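PDB 3BB7: interpain A from Prevotella intermedia, which probably cleaves proteins as a secreted C10-family cysteine peptidase, represented here by its prodomain and catalytic domain in zymogen form. Local coordinates for residues P99-L103 against A179-T184; A118-A122 against L185-G190; L125-P131 against W163-K167. The protein carries 1 engineered substitution. One frame throughout, in Å; residues are numbered along the deposited sequence. Where two conformers were deposited one is given.

Interaction 1 of 3, residues P99-L103 against A179-T184; sequences PYNKL and ANAVAT
A turn can dock closely on a helix where the facing surface offers small residues, and residues 99-103 do this against helical residues 179-184, where Ala179 and Ala183 leave room for both backbone and side chains. The loop enters through a cis peptide bond before Pro99 and folds into a type I beta turn from Pro99 to Lys102, with Lys102 N bonded to Pro99 O at 3.0 Å. In register, Pro99 lies nearest Ala179 (CA-CA 5.6 Å) and Tyr100 nearest Ala183 (CA-CA 4.6 Å).

The segments bury 416 Å² between them, part of it apolar. Pro99 CB meets Ala179 CB at 3.8 Å; Leu103 (m, t) brings CG to 3.9 Å from Ala183 CB; Val182 CG2 touches the Tyr100 ring edge, 3.8 Å from CD2.

The polar contacts combine backbone, water and one weak side-chain bond. Tyr100 O receives a CA-H...O contact from Ala183 CA at 3.5 Å; water 1 donates to Tyr100 O (2.8 Å) and Ala183 O (2.9 Å) and accepts from Leu103 N (3.1 Å). The all-t Lys102 makes a weak hydrogen bond from NZ to Asn180 OD1 (3.1 Å); water 2 accepts from Asn180 ND2 (3.1 Å) and, weakly, from Lys102 NZ (3.2 Å).

Tyr100 lies about 11 Å by side chain from the engineered Ala116, the predicted nucleophile position; the whole is a beta turn docked on helix 176-192 of the C10 peptidase domain.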
loop_
_atom_site.group_PDB
_atom_site.type_symbol
_atom_site.label_atom_id
_atom_site.label_comp_id
_atom_site.label_asym_id
_atom_site.label_seq_id
_atom_site.Cartn_x
_atom_site.Cartn_y
_atom_site.Cartn_z
ATOM N N PRO A 99 10.395 9.023 -11.619
ATOM C CA PRO A 99 11.022 10.184 -10.995
ATOM C C PRO A 99 10.715 10.354 -9.506
ATOM O O PRO A 99 11.155 11.344 -8.891
ATOM C CB PRO A 99 10.394 11.350 -11.757
ATOM C CG PRO A 99 8.978 10.836 -12.037
ATOM C CD PRO A 99 9.095 9.359 -12.234
ATOM N N TYR A 100 9.965 9.413 -8.928
ATOM C CA TYR A 100 9.551 9.508 -7.527
ATOM C C TYR A 100 10.724 9.686 -6.592
ATOM O O TYR A 100 10.590 10.379 -5.572
ATOM C CB TYR A 100 8.770 8.250 -7.153
ATOM C CG TYR A 100 7.672 7.944 -8.175
ATOM C CD1 TYR A 100 7.791 6.873 -9.080
ATOM C CD2 TYR A 100 6.528 8.767 -8.274
ATOM C CE1 TYR A 100 6.780 6.623 -10.051
ATOM C CE2 TYR A 100 5.530 8.498 -9.213
ATOM C CZ TYR A 100 5.676 7.452 -10.105
ATOM O OH TYR A 100 4.637 7.251 -10.986
ATOM N N ASN A 101 11.849 9.034 -6.932
ATOM C CA ASN A 101 13.046 9.074 -6.083
ATOM C C ASN A 101 14.093 10.088 -6.534
ATOM O O ASN A 101 15.245 10.018 -6.075
ATOM C CB ASN A 101 13.689 7.675 -5.998
ATOM C CG ASN A 101 14.289 7.217 -7.341
ATOM O OD1 ASN A 101 13.988 7.803 -8.379
ATOM N ND2 ASN A 101 15.151 6.175 -7.310
ATOM N N LYS A 102 13.724 11.019 -7.412
ATOM C CA LYS A 102 14.680 11.979 -8.025
ATOM C C LYS A 102 15.517 12.734 -7.012
ATOM O O LYS A 102 16.686 13.066 -7.274
ATOM C CB LYS A 102 13.897 12.999 -8.909
ATOM C CG LYS A 102 14.690 14.066 -9.656
ATOM C CD LYS A 102 13.775 14.809 -10.637
ATOM C CE LYS A 102 14.415 16.106 -11.030
ATOM N NZ LYS A 102 13.624 16.803 -12.073
ATOM N N LEU A 103 14.920 13.059 -5.868
ATOM C CA LEU A 103 15.622 13.898 -4.903
ATOM C C LEU A 103 16.473 13.122 -3.886
ATOM O O LEU A 103 17.120 13.740 -3.025
ATOM C CB LEU A 103 14.637 14.809 -4.173
ATOM C CG LEU A 103 13.892 15.766 -5.092
ATOM C CD1 LEU A 103 12.864 16.586 -4.331
ATOM C CD2 LEU A 103 14.851 16.703 -5.842
ATOM N N ALA A 179 7.733 16.119 -12.223
ATOM C CA ALA A 179 8.662 15.212 -11.547
ATOM C C ALA A 179 9.042 15.770 -10.192
ATOM O O ALA A 179 9.013 15.047 -9.200
ATOM C CB ALA A 179 9.878 15.023 -12.390
ATOM N N ASN A 180 9.404 17.047 -10.132
ATOM C CA ASN A 180 9.781 17.636 -8.848
ATOM C C ASN A 180 8.637 17.676 -7.822
ATOM O O ASN A 180 8.849 17.530 -6.615
ATOM C CB ASN A 180 10.364 19.013 -9.091
ATOM C CG ASN A 180 11.771 18.935 -9.656
ATOM O OD1 ASN A 180 12.471 17.939 -9.449
ATOM N ND2 ASN A 180 12.194 19.973 -10.337
ATOM N N ALA A 181 7.421 17.911 -8.310
ATOM C CA ALA A 181 6.260 17.954 -7.432
ATOM C C ALA A 181 6.127 16.658 -6.693
ATOM O O ALA A 181 6.031 16.654 -5.470
ATOM C CB ALA A 181 5.007 18.234 -8.217
ATOM N N VAL A 182 6.099 15.545 -7.436
ATOM C CA VAL A 182 5.909 14.267 -6.789
ATOM C C VAL A 182 7.157 13.825 -6.007
ATOM O O VAL A 182 7.008 13.195 -4.943
ATOM C CB VAL A 182 5.398 13.167 -7.774
ATOM C CG1 VAL A 182 6.484 12.702 -8.755
ATOM C CG2 VAL A 182 4.858 11.986 -7.005
ATOM N N ALA A 183 8.358 14.144 -6.513
ATOM C CA ALA A 183 9.586 13.736 -5.829
ATOM C C ALA A 183 9.715 14.406 -4.467
ATOM O O ALA A 183 10.214 13.795 -3.541
ATOM C CB ALA A 183 10.793 14.063 -6.678
ATOM N N THR A 184 9.302 15.680 -4.367
ATOM C CA THR A 184 9.325 16.395 -3.094
ATOM C C THR A 184 8.398 15.703 -2.100
ATOM O O THR A 184 8.797 15.457 -0.964
ATOM C CB THR A 184 8.897 17.851 -3.314
ATOM O OG1 THR A 184 9.852 18.492 -4.180
ATOM C CG2 THR A 184 8.806 18.583 -1.990
HETATM O O HOH W 1 12.464 12.102 -4.326
HETATM O O HOH W 2 15.197 19.458 -11.108
#

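Interaction 2 of 3, residues A118-A122 against L185-G190; sequences ATATA and LMLHCG
Ala122 presses its methyl group into a hollow made by three side chains of the facing helix: CB lies 3.8 Å from Leu185 CD2, 4.0 Å from Met186 SD and 4.0 Å from Cys189 SG. Both segments are helical throughout; their axes approach to 8.4 Å, with 115° between N-to-C directions. Small residues allow this approach, and the tightest backbone approach pairs Ala118 with Gly190 (CA-CA 4.8 Å). There Ala118 CB sits 3.7 Å from Gly190 N and 3.8 Å from Met186 O, and 4.1 Å from Cys189 CB.

Longer side chains fill the flanks. Met186 (m, m, t) brings SD to 3.7 Å from Thr119 OG1, whose own hydrogen bonds go to Thr114 and Gly95. Leu185 (t, p) reaches Ala122 O with CD2 at 3.6 Å, while Cys189 (m) places SG 3.7 Å from Thr121 CG2.

All eight touching residues are buried. The first helix starts at the engineered Ala116, the predicted nucleophile position, as in papain-like (clan CA) peptidases, whose catalytic cysteine heads a central helix. Helix 208-218 covers Thr121 through Cys211 and Leu215, and beyond helix 176-192 strand 150-154 packs on Leu187 and His188.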
loop_
_atom_site.group_PDB
_atom_site.type_symbol
_atom_site.label_atom_id
_atom_site.label_comp_id
_atom_site.label_asym_id
_atom_site.label_seq_id
_atom_site.Cartn_x
_atom_site.Cartn_y
_atom_site.Cartn_z
ATOM N N ALA A 118 6.398 5.323 1.946
ATOM C CA ALA A 118 6.353 6.679 1.391
ATOM C C ALA A 118 5.450 6.745 0.174
ATOM O O ALA A 118 4.671 7.685 0.036
ATOM C CB ALA A 118 7.729 7.165 1.062
ATOM N N THR A 119 5.503 5.742 -0.704
ATOM C CA THR A 119 4.679 5.757 -1.907
ATOM C C THR A 119 3.179 5.667 -1.547
ATOM O O THR A 119 2.333 6.389 -2.140
ATOM C CB THR A 119 5.131 4.632 -2.836
ATOM O OG1 THR A 119 6.458 4.934 -3.288
ATOM C CG2 THR A 119 4.202 4.466 -4.024
ATOM N N ALA A 120 2.841 4.794 -0.596
ATOM C CA ALA A 120 1.445 4.685 -0.171
ATOM C C ALA A 120 0.978 6.002 0.484
ATOM O O ALA A 120 -0.073 6.532 0.131
ATOM C CB ALA A 120 1.290 3.516 0.807
ATOM N N THR A 121 1.779 6.562 1.399
ATOM C CA THR A 121 1.412 7.813 2.063
ATOM C C THR A 121 1.274 8.948 1.051
ATOM O O THR A 121 0.304 9.705 1.091
ATOM C CB THR A 121 2.477 8.143 3.124
ATOM O OG1 THR A 121 2.538 7.064 4.071
ATOM C CG2 THR A 121 2.120 9.414 3.866
ATOM N N ALA A 122 2.209 9.057 0.108
ATOM C CA ALA A 122 2.129 10.145 -0.883
ATOM C C ALA A 122 0.830 10.035 -1.699
ATOM O O ALA A 122 0.186 11.053 -1.984
ATOM C CB ALA A 122 3.377 10.121 -1.771
ATOM N N LEU A 185 7.168 15.397 -2.532
ATOM C CA LEU A 185 6.203 14.728 -1.674
ATOM C C LEU A 185 6.714 13.350 -1.206
ATOM O O LEU A 185 6.625 13.012 -0.020
ATOM C CB LEU A 185 4.854 14.613 -2.401
ATOM C CG LEU A 185 3.728 13.913 -1.630
ATOM C CD1 LEU A 185 3.371 14.712 -0.332
ATOM C CD2 LEU A 185 2.500 13.744 -2.490
ATOM N N MET A 186 7.291 12.572 -2.128
ATOM C CA MET A 186 7.849 11.247 -1.791
ATOM C C MET A 186 8.955 11.361 -0.752
ATOM O O MET A 186 8.963 10.623 0.221
ATOM C CB MET A 186 8.437 10.601 -3.043
ATOM C CG MET A 186 7.409 10.118 -4.033
ATOM S SD MET A 186 6.623 8.597 -3.463
ATOM C CE MET A 186 5.432 8.343 -4.777
ATOM N N LEU A 187 9.874 12.320 -0.959
ATOM C CA LEU A 187 10.987 12.500 -0.035
ATOM C C LEU A 187 10.438 12.887 1.341
ATOM O O LEU A 187 10.816 12.324 2.359
ATOM C CB LEU A 187 11.914 13.581 -0.568
ATOM C CG LEU A 187 12.831 14.272 0.442
ATOM C CD1 LEU A 187 13.875 13.306 0.760
ATOM C CD2 LEU A 187 13.416 15.539 -0.154
ATOM N N HIS A 188 9.490 13.815 1.364
ATOM C CA HIS A 188 8.961 14.283 2.643
ATOM C C HIS A 188 8.208 13.182 3.373
ATOM O O HIS A 188 8.355 13.038 4.601
ATOM C CB HIS A 188 8.096 15.504 2.413
ATOM C CG HIS A 188 8.888 16.730 2.104
ATOM N ND1 HIS A 188 8.454 17.989 2.459
ATOM C CD2 HIS A 188 10.108 16.890 1.525
ATOM C CE1 HIS A 188 9.355 18.882 2.069
ATOM N NE2 HIS A 188 10.378 18.241 1.526
ATOM N N CYS A 189 7.458 12.368 2.627
ATOM C CA CYS A 189 6.740 11.240 3.268
ATOM C C CYS A 189 7.724 10.249 3.858
ATOM O O CYS A 189 7.456 9.691 4.948
ATOM C CB CYS A 189 5.817 10.543 2.279
ATOM S SG CYS A 189 4.366 11.544 1.852
ATOM N N GLY A 190 8.834 9.998 3.152
ATOM C CA GLY A 190 9.857 9.087 3.710
ATOM C C GLY A 190 10.514 9.655 4.964
ATOM O O GLY A 190 10.631 8.965 5.999
#

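Interaction 3 of 3, residues L125-P131 against W163-K167; sequences LNYFKYP and WANMK
A tryptophan can close off the end of a helix by lying against its last turn, and Trp163 supplies 145 Å² of the 305 Å² buried here. It stands in a short 3-10 segment, 163-164, with chi1 m (-56°) and chi2 111°, which directs the indole at residues 125-131. Its NE1 donates to Pro131 O at 3.0 Å, with an N-H...O angle of 140°. The six-membered ring receives Lys129 CA over its face in a CH-pi contact, 4.0 Å from the centroid and 19° off the normal; Leu125 CB lies 3.9 Å from Trp163 CH2, and Asn126 CA 3.5 Å from Trp163 CZ3.

The backbone makes this possible by changing course: helix 116-128 ends and Lys129 takes positive phi (53/49), a left-handed conformation, before Tyr130 extends and a cis peptide bond leads into Pro131. Within the C10 peptidase domain, the contact thus joins the C-terminal end of the helix that begins at the predicted nucleophile position to the loop preceding helix 176-192, away from the predicted catalytic positions.

In the conformer given, Lys129 (chi1 m, chi2 and chi3 t, chi4 22°) leads its side chain away from the indole, and NZ donates to Asn126 O at 2.8 Å. Asn126, with chi1 t and chi2 64°, sets OD1 3.2 Å from Met166 CB and 3.6 Å from Trp163 CE3, while ND2 donates to water 3 (3.0 Å), which in turn donates to Met166 O (2.8 Å). Met166 (m, m, t) turns its thioether away from residues 125-131, its CE reaching Ala181 and Leu185 of helix 176-192.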
loop_
_atom_site.group_PDB
_atom_site.type_symbol
_atom_site.label_atom_id
_atom_site.label_comp_id
_atom_site.label_asym_id
_atom_site.label_seq_id
_atom_site.Cartn_x
_atom_site.Cartn_y
_atom_site.Cartn_z
ATOM N N LEU A 125 -2.039 11.293 0.521
ATOM C CA LEU A 125 -2.012 12.769 0.655
ATOM C C LEU A 125 -2.432 13.456 -0.637
ATOM O O LEU A 125 -3.198 14.436 -0.623
ATOM C CB LEU A 125 -0.614 13.238 1.054
ATOM C CG LEU A 125 -0.389 13.302 2.585
ATOM C CD1 LEU A 125 -0.901 12.060 3.349
ATOM C CD2 LEU A 125 1.047 13.651 2.956
ATOM N N ASN A 126 -2.005 12.915 -1.771
ATOM C CA ASN A 126 -2.370 13.506 -3.040
ATOM C C ASN A 126 -3.880 13.390 -3.300
ATOM O O ASN A 126 -4.490 14.254 -3.920
ATOM C CB ASN A 126 -1.617 12.840 -4.199
ATOM C CG ASN A 126 -1.992 13.463 -5.536
ATOM O OD1 ASN A 126 -1.723 14.655 -5.789
ATOM N ND2 ASN A 126 -2.616 12.664 -6.400
ATOM N N TYR A 127 -4.482 12.283 -2.869
ATOM C CA TYR A 127 -5.940 12.132 -2.999
ATOM C C TYR A 127 -6.661 13.304 -2.311
ATOM O O TYR A 127 -7.634 13.881 -2.855
ATOM C CB TYR A 127 -6.375 10.779 -2.427
ATOM C CG TYR A 127 -7.879 10.666 -2.386
ATOM C CD1 TYR A 127 -8.610 10.407 -3.556
ATOM C CD2 TYR A 127 -8.568 10.886 -1.204
ATOM C CE1 TYR A 127 -10.003 10.330 -3.528
ATOM C CE2 TYR A 127 -10.002 10.816 -1.160
ATOM C CZ TYR A 127 -10.690 10.530 -2.329
ATOM O OH TYR A 127 -12.069 10.490 -2.348
ATOM N N PHE A 128 -6.185 13.677 -1.118
ATOM C CA PHE A 128 -6.790 14.793 -0.370
ATOM C C PHE A 128 -6.315 16.173 -0.758
ATOM O O PHE A 128 -6.966 17.164 -0.403
ATOM C CB PHE A 128 -6.530 14.590 1.123
ATOM C CG PHE A 128 -7.300 13.423 1.701
ATOM C CD1 PHE A 128 -8.698 13.485 1.790
ATOM C CD2 PHE A 128 -6.642 12.273 2.096
ATOM C CE1 PHE A 128 -9.437 12.424 2.310
ATOM C CE2 PHE A 128 -7.369 11.170 2.597
ATOM C CZ PHE A 128 -8.754 11.261 2.707
ATOM N N LYS A 129 -5.187 16.248 -1.470
ATOM C CA LYS A 129 -4.548 17.520 -1.817
ATOM C C LYS A 129 -4.339 18.366 -0.555
ATOM O O LYS A 129 -4.689 19.557 -0.494
ATOM C CB LYS A 129 -5.318 18.275 -2.901
ATOM C CG LYS A 129 -5.217 17.561 -4.231
ATOM C CD LYS A 129 -6.282 18.018 -5.196
ATOM C CE LYS A 129 -6.371 17.009 -6.341
ATOM N NZ LYS A 129 -5.818 15.647 -5.976
ATOM N N TYR A 130 -3.765 17.718 0.456
ATOM C CA TYR A 130 -3.659 18.314 1.791
ATOM C C TYR A 130 -2.474 17.669 2.474
ATOM O O TYR A 130 -2.252 16.488 2.269
ATOM C CB TYR A 130 -4.961 18.035 2.562
ATOM C CG TYR A 130 -5.046 18.616 3.957
ATOM C CD1 TYR A 130 -5.612 19.866 4.180
ATOM C CD2 TYR A 130 -4.597 17.882 5.065
ATOM C CE1 TYR A 130 -5.689 20.378 5.472
ATOM C CE2 TYR A 130 -4.670 18.386 6.343
ATOM C CZ TYR A 130 -5.231 19.628 6.539
ATOM O OH TYR A 130 -5.287 20.110 7.833
ATOM N N PRO A 131 -1.700 18.438 3.250
ATOM C CA PRO A 131 -1.859 19.841 3.607
ATOM C C PRO A 131 -1.351 20.784 2.522
ATOM O O PRO A 131 -0.696 20.342 1.539
ATOM C CB PRO A 131 -0.998 19.961 4.867
ATOM C CG PRO A 131 0.141 19.028 4.577
ATOM C CD PRO A 131 -0.495 17.848 3.875
ATOM N N TRP A 163 0.445 20.440 -5.524
ATOM C CA TRP A 163 -0.632 19.507 -5.898
ATOM C C TRP A 163 -1.043 19.585 -7.366
ATOM O O TRP A 163 -1.348 18.569 -7.979
ATOM C CB TRP A 163 -1.868 19.708 -5.010
ATOM C CG TRP A 163 -1.543 19.585 -3.545
ATOM C CD1 TRP A 163 -1.552 20.573 -2.609
ATOM C CD2 TRP A 163 -1.034 18.417 -2.883
ATOM N NE1 TRP A 163 -1.195 20.078 -1.384
ATOM C CE2 TRP A 163 -0.833 18.756 -1.529
ATOM C CE3 TRP A 163 -0.771 17.106 -3.296
ATOM C CZ2 TRP A 163 -0.372 17.822 -0.578
ATOM C CZ3 TRP A 163 -0.293 16.178 -2.358
ATOM C CH2 TRP A 163 -0.074 16.547 -1.014
ATOM N N ALA A 164 -1.024 20.791 -7.927
ATOM C CA ALA A 164 -1.464 20.975 -9.328
ATOM C C ALA A 164 -0.531 20.300 -10.331
ATOM O O ALA A 164 -0.959 20.095 -11.477
ATOM C CB ALA A 164 -1.616 22.477 -9.659
ATOM N N ASN A 165 0.703 19.960 -9.920
ATOM C CA ASN A 165 1.678 19.303 -10.807
ATOM C C ASN A 165 1.893 17.827 -10.478
ATOM O O ASN A 165 2.842 17.199 -10.993
ATOM C CB ASN A 165 3.018 20.067 -10.802
ATOM C CG ASN A 165 3.071 21.174 -11.836
ATOM O OD1 ASN A 165 2.613 21.011 -12.982
ATOM N ND2 ASN A 165 3.619 22.316 -11.440
ATOM N N MET A 166 1.004 17.253 -9.663
ATOM C CA MET A 166 1.058 15.807 -9.395
ATOM C C MET A 166 0.288 15.038 -10.462
ATOM O O MET A 166 -0.926 14.948 -10.423
ATOM C CB MET A 166 0.477 15.471 -8.017
ATOM C CG MET A 166 0.987 16.283 -6.898
ATOM S SD MET A 166 2.581 15.723 -6.357
ATOM C CE MET A 166 2.854 16.850 -4.948
ATOM N N LYS A 167 1.014 14.455 -11.397
ATOM C CA LYS A 167 0.424 13.684 -12.471
ATOM C C LYS A 167 -0.052 12.331 -11.955
ATOM O O LYS A 167 0.542 11.774 -11.025
ATOM C CB LYS A 167 1.492 13.526 -13.569
ATOM C CG LYS A 167 1.059 13.061 -14.906
ATOM C CD LYS A 167 2.162 13.361 -15.953
ATOM C CE LYS A 167 1.628 13.264 -17.365
ATOM N NZ LYS A 167 0.155 13.365 -17.489
HETATM O O HOH W 3 -2.906 13.228 -9.383
#

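From the N terminus, after helix 49-68, the chain lays down the turn at 99-103, then helix 116-128, whose 118-122 serves interaction 2 and whose C-terminal end, with the residues after it, serves interaction 3. The first loop to close is the shortest, when residues 163-167 return to 125-131 in interaction 3; it nests within both others. Helix 176-192 then completes the remaining two in succession: 179-184 meets the turn and 185-190 meets 118-122, so interactions 1 and 2 cross. The three patches are continuous: Tyr100 O lies 3.3 Å from Met186 CB, Met166 CE 3.2 Å from Ala181 O, and Leu185 CD2 3.7 Å from Trp163 CZ3. Helix 176-192 thereby brings together the 99-103 turn, the central helix and the 163-167 segment.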